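Albumin-1 (Psophocarpus tetragonolobus, PDB 1WBA) serves as a 2S storage protein of winged bean seeds and belongs to the leguminous Kunitz-type protease inhibitor family. Local coordinates at residues 92-97 / 116-121. Residues are numbered along the deposited sequence; the frame is centred on the assembly and turned at random.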
loop_
_atom_site.group_PDB
_atom_site.type_symbol
_atom_site.label_atom_id
_atom_site.label_comp_id
_atom_site.label_asym_id
_atom_site.label_seq_id
_atom_site.Cartn_x
_atom_site.Cartn_y
_atom_site.Cartn_z
ATOM N N TRP A 92 -6.730 -1.075 3.256
ATOM C CA TRP A 92 -6.243 -1.570 1.968
ATOM C C TRP A 92 -6.500 -3.071 1.909
ATOM O O TRP A 92 -6.290 -3.786 2.899
ATOM C CB TRP A 92 -4.735 -1.369 1.862
ATOM C CG TRP A 92 -4.262 0.045 1.673
ATOM C CD1 TRP A 92 -4.939 1.215 1.946
ATOM C CD2 TRP A 92 -3.007 0.425 1.107
ATOM N NE1 TRP A 92 -4.171 2.297 1.563
ATOM C CE2 TRP A 92 -2.987 1.844 1.049
ATOM C CE3 TRP A 92 -1.897 -0.291 0.638
ATOM C CZ2 TRP A 92 -1.886 2.552 0.540
ATOM C CZ3 TRP A 92 -0.810 0.413 0.128
ATOM C CH2 TRP A 92 -0.815 1.824 0.082
ATOM N N SER A 93 -6.896 -3.571 0.748
ATOM C CA SER A 93 -7.130 -4.998 0.612
ATOM C C SER A 93 -6.726 -5.424 -0.780
ATOM O O SER A 93 -6.556 -4.588 -1.657
ATOM C CB SER A 93 -8.613 -5.342 0.851
ATOM O OG SER A 93 -9.444 -4.974 -0.244
ATOM N N VAL A 94 -6.528 -6.723 -0.966
ATOM C CA VAL A 94 -6.192 -7.273 -2.273
ATOM C C VAL A 94 -7.402 -8.081 -2.746
ATOM O O VAL A 94 -7.932 -8.921 -2.016
ATOM C CB VAL A 94 -4.948 -8.159 -2.176
ATOM C CG1 VAL A 94 -4.689 -8.891 -3.485
ATOM C CG2 VAL A 94 -3.746 -7.285 -1.815
ATOM N N VAL A 95 -7.867 -7.788 -3.949
ATOM C CA VAL A 95 -9.020 -8.473 -4.523
ATOM C C VAL A 95 -8.575 -9.231 -5.774
ATOM O O VAL A 95 -7.847 -8.689 -6.615
ATOM C CB VAL A 95 -10.126 -7.432 -4.880
ATOM C CG1 VAL A 95 -11.297 -8.083 -5.636
ATOM C CG2 VAL A 95 -10.617 -6.736 -3.601
ATOM N N ASP A 96 -8.936 -10.506 -5.873
ATOM C CA ASP A 96 -8.566 -11.282 -7.058
ATOM C C ASP A 96 -9.618 -10.931 -8.108
ATOM O O ASP A 96 -10.615 -11.637 -8.310
ATOM C CB ASP A 96 -8.544 -12.775 -6.757
ATOM C CG ASP A 96 -7.754 -13.541 -7.773
ATOM O OD1 ASP A 96 -7.521 -13.004 -8.877
ATOM O OD2 ASP A 96 -7.335 -14.667 -7.464
ATOM N N PHE A 97 -9.369 -9.800 -8.743
ATOM C CA PHE A 97 -10.270 -9.187 -9.706
ATOM C C PHE A 97 -10.327 -9.813 -11.085
ATOM O O PHE A 97 -9.359 -9.771 -11.847
ATOM C CB PHE A 97 -9.922 -7.696 -9.803
ATOM C CG PHE A 97 -11.070 -6.825 -10.187
ATOM C CD1 PHE A 97 -11.992 -6.415 -9.236
ATOM C CD2 PHE A 97 -11.223 -6.408 -11.504
ATOM C CE1 PHE A 97 -13.058 -5.591 -9.593
ATOM C CE2 PHE A 97 -12.282 -5.584 -11.873
ATOM C CZ PHE A 97 -13.203 -5.171 -10.916
ATOM N N GLY A 116 -4.414 -11.892 3.842
ATOM C CA GLY A 116 -2.976 -11.761 3.905
ATOM C C GLY A 116 -2.644 -10.428 4.514
ATOM O O GLY A 116 -3.545 -9.694 4.934
ATOM N N ALA A 117 -1.366 -10.082 4.515
ATOM C CA ALA A 117 -0.908 -8.829 5.100
ATOM C C ALA A 117 0.144 -8.234 4.202
ATOM O O ALA A 117 0.677 -8.919 3.337
ATOM C CB ALA A 117 -0.307 -9.077 6.503
ATOM N N PHE A 118 0.448 -6.962 4.428
ATOM C CA PHE A 118 1.453 -6.250 3.657
ATOM C C PHE A 118 2.745 -6.256 4.441
ATOM O O PHE A 118 2.701 -6.390 5.654
ATOM C CB PHE A 118 1.012 -4.796 3.452
ATOM C CG PHE A 118 -0.197 -4.653 2.579
ATOM C CD1 PHE A 118 -0.069 -4.672 1.200
ATOM C CD2 PHE A 118 -1.465 -4.551 3.133
ATOM C CE1 PHE A 118 -1.196 -4.593 0.375
ATOM C CE2 PHE A 118 -2.590 -4.473 2.323
ATOM C CZ PHE A 118 -2.455 -4.497 0.936
ATOM N N THR A 119 3.888 -6.211 3.754
ATOM C CA THR A 119 5.198 -6.116 4.436
ATOM C C THR A 119 6.042 -5.087 3.682
ATOM O O THR A 119 5.714 -4.704 2.548
ATOM C CB THR A 119 5.985 -7.465 4.524
ATOM O OG1 THR A 119 6.351 -7.909 3.220
ATOM C CG2 THR A 119 5.173 -8.535 5.196
ATOM N N ILE A 120 7.127 -4.647 4.300
ATOM C CA ILE A 120 8.009 -3.656 3.693
ATOM C C ILE A 120 9.427 -4.204 3.660
ATOM O O ILE A 120 9.856 -4.857 4.619
ATOM C CB ILE A 120 8.053 -2.357 4.552
ATOM C CG1 ILE A 120 6.675 -1.691 4.610
ATOM C CG2 ILE A 120 9.103 -1.409 4.010
ATOM C CD1 ILE A 120 6.527 -0.618 5.686
ATOM N N GLN A 121 10.138 -3.960 2.561
ATOM C CA GLN A 121 11.533 -4.371 2.409
ATOM C C GLN A 121 12.257 -3.226 1.727
ATOM O O GLN A 121 11.609 -2.388 1.106
ATOM C CB GLN A 121 11.661 -5.585 1.508
ATOM C CG GLN A 121 11.365 -6.885 2.160
ATOM C CD GLN A 121 11.802 -8.044 1.310
ATOM O OE1 GLN A 121 12.302 -7.871 0.198
ATOM N NE2 GLN A 121 11.586 -9.236 1.802
#
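One face of the Phe118 ring receives the edge of the Trp92 indole, whose CE3 sits 4.2 Å off the phenyl plane, nearer the perimeter than the centre. The two form an edge-to-face (T-shaped) pair: the Trp92 six-membered ring and the Phe118 ring have centroids 5.8 Å apart and planes at 87°. At the phenyl edge, in its plane, lies the carbonyl oxygen Trp92 O, 3.8 Å from Phe118 CE2. The tryptophan methylene lies on the same side of that plane as the indole edge, just beyond the rim, with Trp92 CB 3.8 Å from Phe118 CE2. Phe118 reaches this place because its CG is turned anti to the carbonyl carbon (chi1 -67°), which carries the ring across to strand 92-97. The family fold is the Kunitz (STI-type) beta-trefoil, and here two strands of different sheets meet round Phe118 without backbone pairing: strand 92-97 pairs with 103-106 and 113-114, whereas 116-122 pairs with 130-136. Val94 adds a second apolar touch, its CG2 approaching Phe118 CZ obliquely, on the side away from the indole, at 4.1 Å; this methyl lies beside the backbone N of Val94, while CG1 is anti to it (chi1 172°). All three residues are buried, and Leu104 touches each of them. Phe134 makes a further edge-to-face pair with Phe118, and the Trp92 ring also meets Phe82, with Ile80 touching both Trp92 and Phe118.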